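Local coordinates for protein flavodoxin (Streptococcus pneumoniae serotype 4, PDB 5LJL) that binds the cofactor FMN and probably serves as a low-potential electron donor to a number of redox enzymes, at residues 24-27 with 28-32; 69-72 with 73-76; 128-131 with 132-135. All coordinates share one frame; numbering follows the deposited sequence.

Contact 1: 24-27 with 28-32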
loop_
_atom_site.group_PDB
_atom_site.type_symbol
_atom_site.label_atom_id
_atom_site.label_comp_id
_atom_site.label_asym_id
_atom_site.label_seq_id
_atom_site.Cartn_x
_atom_site.Cartn_y
_atom_site.Cartn_z
ATOM N N ALA A 24 -7.077 5.661 -3.238
ATOM C CA ALA A 24 -8.408 5.108 -3.377
ATOM C C ALA A 24 -9.289 6.020 -4.203
ATOM O O ALA A 24 -9.989 5.523 -5.052
ATOM C CB ALA A 24 -9.076 4.933 -2.037
ATOM N N ASP A 25 -9.231 7.326 -3.929
ATOM C CA ASP A 25 -10.094 8.289 -4.611
ATOM C C ASP A 25 -9.773 8.365 -6.099
ATOM O O ASP A 25 -10.727 8.428 -6.943
ATOM C CB ASP A 25 -10.079 9.619 -3.915
ATOM C CG ASP A 25 -10.821 9.580 -2.580
ATOM O OD1 ASP A 25 -11.551 8.580 -2.310
ATOM O OD2 ASP A 25 -10.651 10.555 -1.859
ATOM N N LYS A 26 -8.489 8.309 -6.470
ATOM C CA LYS A 26 -8.158 8.370 -7.917
ATOM C C LYS A 26 -8.655 7.059 -8.573
ATOM O O LYS A 26 -9.258 7.068 -9.645
ATOM C CB LYS A 26 -6.685 8.694 -8.143
ATOM C CG LYS A 26 -6.201 8.591 -9.602
ATOM C CD LYS A 26 -6.914 9.549 -10.515
ATOM C CE LYS A 26 -6.496 11.023 -10.210
ATOM N NZ LYS A 26 -7.065 12.014 -11.196
ATOM N N LEU A 27 -8.392 5.905 -7.949
ATOM C CA LEU A 27 -8.871 4.629 -8.489
ATOM C C LEU A 27 -10.397 4.573 -8.684
ATOM O O LEU A 27 -10.857 4.052 -9.723
ATOM C CB LEU A 27 -8.358 3.421 -7.719
ATOM C CG LEU A 27 -6.869 3.138 -7.726
ATOM C CD1 LEU A 27 -6.521 1.962 -6.761
ATOM C CD2 LEU A 27 -6.345 2.833 -9.121
ATOM N N ARG A 28 -11.131 5.128 -7.721
ATOM C CA ARG A 28 -12.594 5.207 -7.874
ATOM C C ARG A 28 -12.983 6.105 -9.042
ATOM O O ARG A 28 -13.798 5.711 -9.865
ATOM C CB ARG A 28 -13.272 5.643 -6.577
ATOM C CG ARG A 28 -13.199 4.588 -5.503
ATOM C CD ARG A 28 -13.802 5.089 -4.188
ATOM N NE ARG A 28 -13.886 4.041 -3.182
ATOM C CZ ARG A 28 -13.465 4.144 -1.925
ATOM N NH1 ARG A 28 -12.925 5.260 -1.463
ATOM N NH2 ARG A 28 -13.593 3.080 -1.116
ATOM N N ASP A 29 -12.311 7.233 -9.170
ATOM C CA ASP A 29 -12.589 8.173 -10.278
ATOM C C ASP A 29 -12.305 7.536 -11.613
ATOM O O ASP A 29 -12.905 7.975 -12.615
ATOM C CB ASP A 29 -11.754 9.448 -10.159
ATOM C CG ASP A 29 -12.267 10.432 -9.073
ATOM O OD1 ASP A 29 -13.444 10.289 -8.624
ATOM O OD2 ASP A 29 -11.494 11.366 -8.744
ATOM N N LEU A 30 -11.365 6.573 -11.668
ATOM C CA LEU A 30 -11.052 5.794 -12.902
ATOM C C LEU A 30 -11.967 4.605 -13.160
ATOM O O LEU A 30 -11.847 3.874 -14.146
ATOM C CB LEU A 30 -9.577 5.390 -12.911
ATOM C CG LEU A 30 -8.581 6.560 -12.895
ATOM C CD1 LEU A 30 -7.127 6.096 -12.700
ATOM C CD2 LEU A 30 -8.635 7.427 -14.157
ATOM N N GLY A 31 -12.917 4.420 -12.278
ATOM C CA GLY A 31 -13.887 3.351 -12.477
ATOM C C GLY A 31 -13.675 2.057 -11.784
ATOM O O GLY A 31 -14.439 1.111 -12.012
ATOM N N LEU A 32 -12.648 1.950 -10.921
ATOM C CA LEU A 32 -12.480 0.706 -10.161
ATOM C C LEU A 32 -13.414 0.681 -8.911
ATOM O O LEU A 32 -13.813 1.730 -8.397
ATOM C CB LEU A 32 -11.013 0.489 -9.706
ATOM C CG LEU A 32 -9.969 0.216 -10.768
ATOM C CD1 LEU A 32 -9.558 1.465 -11.531
ATOM C CD2 LEU A 32 -8.749 -0.411 -10.105
HETATM O O HOH W 1 -9.980 12.258 -10.831
#

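Contact 2: 69-72 with 73-76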
loop_
_atom_site.group_PDB
_atom_site.type_symbol
_atom_site.label_atom_id
_atom_site.label_comp_id
_atom_site.label_asym_id
_atom_site.label_seq_id
_atom_site.Cartn_x
_atom_site.Cartn_y
_atom_site.Cartn_z
ATOM N N MET A 69 0.863 -4.461 11.916
ATOM C CA MET A 69 1.230 -5.030 10.630
ATOM C C MET A 69 1.985 -6.361 10.747
ATOM O O MET A 69 2.058 -7.091 9.760
ATOM C CB MET A 69 2.021 -4.055 9.715
ATOM C CG MET A 69 1.162 -3.024 9.000
ATOM S SD MET A 69 0.130 -3.866 7.747
ATOM C CE MET A 69 -0.459 -2.470 6.810
ATOM N N MET A 70 2.506 -6.718 11.918
ATOM C CA MET A 70 3.335 -7.931 12.003
ATOM C C MET A 70 2.577 -9.200 11.621
ATOM O O MET A 70 3.046 -9.968 10.806
ATOM C CB MET A 70 3.989 -8.057 13.386
ATOM C CG MET A 70 5.296 -7.263 13.466
ATOM S SD MET A 70 6.222 -7.575 15.050
ATOM C CE MET A 70 5.873 -9.308 15.251
ATOM N N ASP A 71 1.387 -9.371 12.132
ATOM C CA ASP A 71 0.538 -10.506 11.765
ATOM C C ASP A 71 0.093 -10.528 10.288
ATOM O O ASP A 71 0.075 -11.539 9.642
ATOM C CB ASP A 71 -0.727 -10.491 12.628
ATOM C CG ASP A 71 -0.692 -11.510 13.667
ATOM O OD1 ASP A 71 -1.607 -12.357 13.620
ATOM O OD2 ASP A 71 0.266 -11.545 14.473
ATOM N N PHE A 72 -0.269 -9.342 9.767
ATOM C CA PHE A 72 -0.689 -9.176 8.394
ATOM C C PHE A 72 0.498 -9.553 7.447
ATOM O O PHE A 72 0.320 -10.212 6.460
ATOM C CB PHE A 72 -1.152 -7.719 8.195
ATOM C CG PHE A 72 -1.753 -7.479 6.836
ATOM C CD1 PHE A 72 -3.085 -7.734 6.602
ATOM C CD2 PHE A 72 -0.943 -7.094 5.763
ATOM C CE1 PHE A 72 -3.658 -7.561 5.365
ATOM C CE2 PHE A 72 -1.491 -6.936 4.500
ATOM C CZ PHE A 72 -2.851 -7.179 4.291
ATOM N N TYR A 73 1.694 -9.055 7.775
ATOM C CA TYR A 73 2.914 -9.375 7.002
ATOM C C TYR A 73 3.135 -10.903 6.976
ATOM O O TYR A 73 3.487 -11.442 5.932
ATOM C CB TYR A 73 4.138 -8.645 7.550
ATOM C CG TYR A 73 5.499 -8.947 6.934
ATOM C CD1 TYR A 73 6.059 -8.102 6.023
ATOM C CD2 TYR A 73 6.256 -10.051 7.356
ATOM C CE1 TYR A 73 7.279 -8.379 5.442
ATOM C CE2 TYR A 73 7.488 -10.345 6.810
ATOM C CZ TYR A 73 8.006 -9.532 5.857
ATOM O OH TYR A 73 9.261 -9.852 5.396
ATOM N N GLU A 74 3.030 -11.540 8.151
ATOM C CA GLU A 74 3.235 -12.988 8.227
ATOM C C GLU A 74 2.262 -13.728 7.356
ATOM O O GLU A 74 2.668 -14.660 6.614
ATOM C CB GLU A 74 3.149 -13.504 9.706
ATOM C CG GLU A 74 4.320 -12.971 10.538
ATOM C CD GLU A 74 4.206 -13.179 12.052
ATOM O OE1 GLU A 74 3.275 -13.864 12.475
ATOM O OE2 GLU A 74 5.025 -12.638 12.817
ATOM N N ASP A 75 0.988 -13.343 7.471
ATOM C CA ASP A 75 -0.020 -13.963 6.659
ATOM C C ASP A 75 0.201 -13.731 5.164
ATOM O O ASP A 75 0.081 -14.691 4.348
ATOM C CB ASP A 75 -1.446 -13.541 7.068
ATOM C CG ASP A 75 -1.846 -13.977 8.479
ATOM O OD1 ASP A 75 -1.166 -14.860 9.063
ATOM O OD2 ASP A 75 -2.812 -13.359 9.026
ATOM N N LEU A 76 0.548 -12.492 4.795
ATOM C CA LEU A 76 0.813 -12.190 3.398
ATOM C C LEU A 76 2.026 -12.998 2.824
ATOM O O LEU A 76 1.944 -13.534 1.689
ATOM C CB LEU A 76 1.025 -10.680 3.230
ATOM C CG LEU A 76 1.427 -10.179 1.867
ATOM C CD1 LEU A 76 0.390 -10.478 0.795
ATOM C CD2 LEU A 76 1.720 -8.680 1.919
HETATM O O HOH W 2 0.304 -13.939 12.141
#

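Contact 3: 128-131 with 132-135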
loop_
_atom_site.group_PDB
_atom_site.type_symbol
_atom_site.label_atom_id
_atom_site.label_comp_id
_atom_site.label_asym_id
_atom_site.label_seq_id
_atom_site.Cartn_x
_atom_site.Cartn_y
_atom_site.Cartn_z
ATOM N N ALA A 128 1.160 14.669 3.335
ATOM C CA ALA A 128 1.219 14.846 1.872
ATOM C C ALA A 128 0.972 16.287 1.491
ATOM O O ALA A 128 -0.004 16.883 1.965
ATOM C CB ALA A 128 0.179 13.974 1.208
ATOM N N GLU A 129 1.835 16.818 0.637
ATOM C CA GLU A 129 1.657 18.123 -0.003
ATOM C C GLU A 129 1.195 17.829 -1.413
ATOM O O GLU A 129 1.099 16.660 -1.821
ATOM C CB GLU A 129 2.922 18.883 -0.003
ATOM C CG GLU A 129 3.364 19.261 1.420
ATOM C CD GLU A 129 3.640 20.703 1.486
ATOM O OE1 GLU A 129 4.658 21.049 0.813
ATOM O OE2 GLU A 129 2.808 21.483 2.056
ATOM N N GLU A 130 0.848 18.871 -2.184
ATOM C CA GLU A 130 0.306 18.648 -3.519
ATOM C C GLU A 130 1.295 17.879 -4.436
ATOM O O GLU A 130 0.830 17.065 -5.222
ATOM C CB GLU A 130 -0.169 19.986 -4.103
ATOM C CG GLU A 130 -1.256 20.641 -3.262
ATOM C CD GLU A 130 -2.651 20.317 -3.693
ATOM O OE1 GLU A 130 -3.233 21.083 -4.493
ATOM O OE2 GLU A 130 -3.209 19.343 -3.248
ATOM N N GLU A 131 2.606 18.084 -4.325
ATOM C CA GLU A 131 3.606 17.309 -5.065
ATOM C C GLU A 131 3.570 15.771 -4.774
ATOM O O GLU A 131 3.692 14.915 -5.688
ATOM C CB GLU A 131 4.980 17.854 -4.797
ATOM C CG GLU A 131 6.137 17.166 -5.505
ATOM C CD GLU A 131 7.503 17.861 -5.284
ATOM O OE1 GLU A 131 8.545 17.296 -5.722
ATOM O OE2 GLU A 131 7.570 18.973 -4.667
ATOM N N ASP A 132 3.304 15.454 -3.519
ATOM C CA ASP A 132 3.138 14.058 -3.099
ATOM C C ASP A 132 1.808 13.559 -3.633
ATOM O O ASP A 132 1.740 12.420 -4.098
ATOM C CB ASP A 132 3.134 13.937 -1.544
ATOM C CG ASP A 132 4.390 14.488 -0.920
ATOM O OD1 ASP A 132 5.414 13.918 -1.192
ATOM O OD2 ASP A 132 4.331 15.532 -0.215
ATOM N N ILE A 133 0.733 14.366 -3.545
ATOM C CA ILE A 133 -0.564 13.987 -4.116
ATOM C C ILE A 133 -0.451 13.614 -5.624
ATOM O O ILE A 133 -0.991 12.599 -6.129
ATOM C CB ILE A 133 -1.623 15.145 -3.864
ATOM C CG1 ILE A 133 -1.989 15.158 -2.363
ATOM C CG2 ILE A 133 -2.878 14.916 -4.707
ATOM C CD1 ILE A 133 -2.527 16.508 -1.913
ATOM N N GLU A 134 0.251 14.437 -6.355
ATOM C CA GLU A 134 0.529 14.153 -7.793
ATOM C C GLU A 134 1.234 12.788 -7.985
ATOM O O GLU A 134 0.857 12.020 -8.846
ATOM C CB GLU A 134 1.356 15.281 -8.429
ATOM C CG GLU A 134 1.862 15.106 -9.853
ATOM C CD GLU A 134 0.769 14.887 -10.900
ATOM O OE1 GLU A 134 1.071 14.329 -11.969
ATOM O OE2 GLU A 134 -0.381 15.239 -10.694
ATOM N N ARG A 135 2.249 12.501 -7.188
ATOM C CA ARG A 135 2.986 11.252 -7.314
ATOM C C ARG A 135 2.040 10.066 -7.024
ATOM O O ARG A 135 2.059 9.012 -7.694
ATOM C CB ARG A 135 4.227 11.202 -6.421
ATOM C CG ARG A 135 5.451 11.918 -7.013
ATOM C CD ARG A 135 6.700 11.881 -6.102
ATOM N NE ARG A 135 7.851 12.318 -6.916
ATOM C CZ ARG A 135 8.195 13.596 -7.179
ATOM N NH1 ARG A 135 7.534 14.624 -6.617
ATOM N NH2 ARG A 135 9.220 13.863 -8.011
#

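Contact 1: 24-27 with 28-32
L27 and L32 meet where helix 15-29 ends in a Schellman motif, the turn that leads this beta-alpha-beta unit of the flavodoxin fold into strand 33-38. The backbone closes it with two reversed bonds: L32 N reaches back to L27 O at 3.0 Å, and G31 N to R28 O at 2.9 Å. G31 takes the positive phi this requires, 97°. One turn earlier the ordinary helical bonding persists, with R28 N on A24 O at 2.9 Å.

Apolar contact lines the inner side. L27 CD2 lies 4.2 Å from L32 CD2, and strand 52-56 adds I54 against L27 and I52 against L32. Nearer the surface, the bend at chi2 (62°) turns K26 CD to 4.1 Å from L30 CD1; K26 also rests on E137 and A140 of helix 130-146.

Among the charged groups, D25 and R28 are only loosely paired. D25 OD1 approaches the edge of the R28 guanidinium, near its plane, in a long salt bridge of 3.7 Å to NH1; the firmer partner of R28 is V34 O on the neighbouring strand, bonded by NH2. Between K26 and D29 the link is water-mediated: one water accepts from K26 NZ at 2.9 Å and donates to D29 OD2 at 2.7 Å.

Contact 2: 69-72 with 73-76
Y73, E74, D75 and L76 return their amides to the carbonyls of M69, M70, D71 and F72 in four successive helical bonds, the first of them, Y73 N to M69 O, measuring 2.8 Å with a nearly straight N-H...O angle of 168°. Such bonding makes helix 67-77, the crossover between strands 52-56 and 85-92, a regular helix; the distribution of its side chains makes it a worked example of an amphipathic one, whose two sides differ in chemistry.

The buried side is apolar. F72 places CG opposite its own backbone N (chi1 -174°), sending the ring toward V55 of strand 52-56, where M69 also packs. L76 follows one turn later and brings CD2 to 4.5 Å from F72 CE2, meeting the ring obliquely. L76 also packs on V109 and F110 of helix 101-113, and Y73 touches V109.

The outer side is acidic. With CG beside its own backbone N (chi1 -67°), E74 lays that atom against M70 O at 3.3 Å before the chain extends outward. D75 folds similarly, its CG 3.3 Å from D71 O. The carboxylates of D71 and E74 come within 4.3 Å, OD2 to OE1. A water donates to E74 OE1 at 3.0 Å and, weakly, to D71 O at 3.5 Å.

Gathering D71, E74 and D75 on one surface without a basic partner among these eight residues would be expected to make that surface negative; the water on E74 OE1 may ease some of the repulsion.

Contact 3: 128-131 with 132-135
D132 reaches back over the start of helix 130-146 to E129, forming one half of a capping box: the side chain of the third helical residue accepts from the backbone amide of the N-cap residue. Its path can be followed atom by atom. CB sits 3.4 Å from E129 O and also meets the methyl CB of A128. A chi1 of -58° sets CG beside the residue's own backbone N, 3.8 Å from E129 N. At the tip, OD2 uses its anti lone pair to take the hydrogen of E129 N at 2.9 Å, an almost straight bond of 170°. The negative carboxylate thus lies close to the helix start, where the positive end of the helix dipole would be expected to favour a negative charge; the D132 side chain also touches V124 of strand 116-125.

E129 O is engaged in turn by I133 N at 2.9 Å, the first regular bond of the helix, while I133 CG1 packs 4.3 Å from A128 CB. E134 N continues the ladder to E130 O.

E131 and R135, which also touches V122 of strand 116-125, run side by side in the same direction, one turn apart. E131 is extended beyond CG, and the two flat groups are inclined to each other. The salt bridge, a bent bond, joins OE1 of E131, again through an anti lone pair, to R135 NH1 at 3.0 Å, the oxygen lying 26° out of the guanidinium plane.

How the contacts relate
From the N terminus the three contacts come in series, and none nests in or crosses another. Each is local. Contact 1 carries helix 15-29, in the unit of strands 4-9 and 33-38, through its last turn into the turn before strand 33-38. Contact 2 runs through helix 67-77, which joins strands 52-56 and 85-92. Contact 3 opens helix 130-146, after strand 116-125. Together they illustrate the end, body and beginning of helices in one parallel-sheet fold with strand order 2-1-3-4-5. Contacts 1 and 3, nearest atoms about 7 Å apart, sit on two helices that pack together. Contact 2 lies across the chain's centre, its own centre 26 Å from that of contact 1 and 28 Å from that of contact 3.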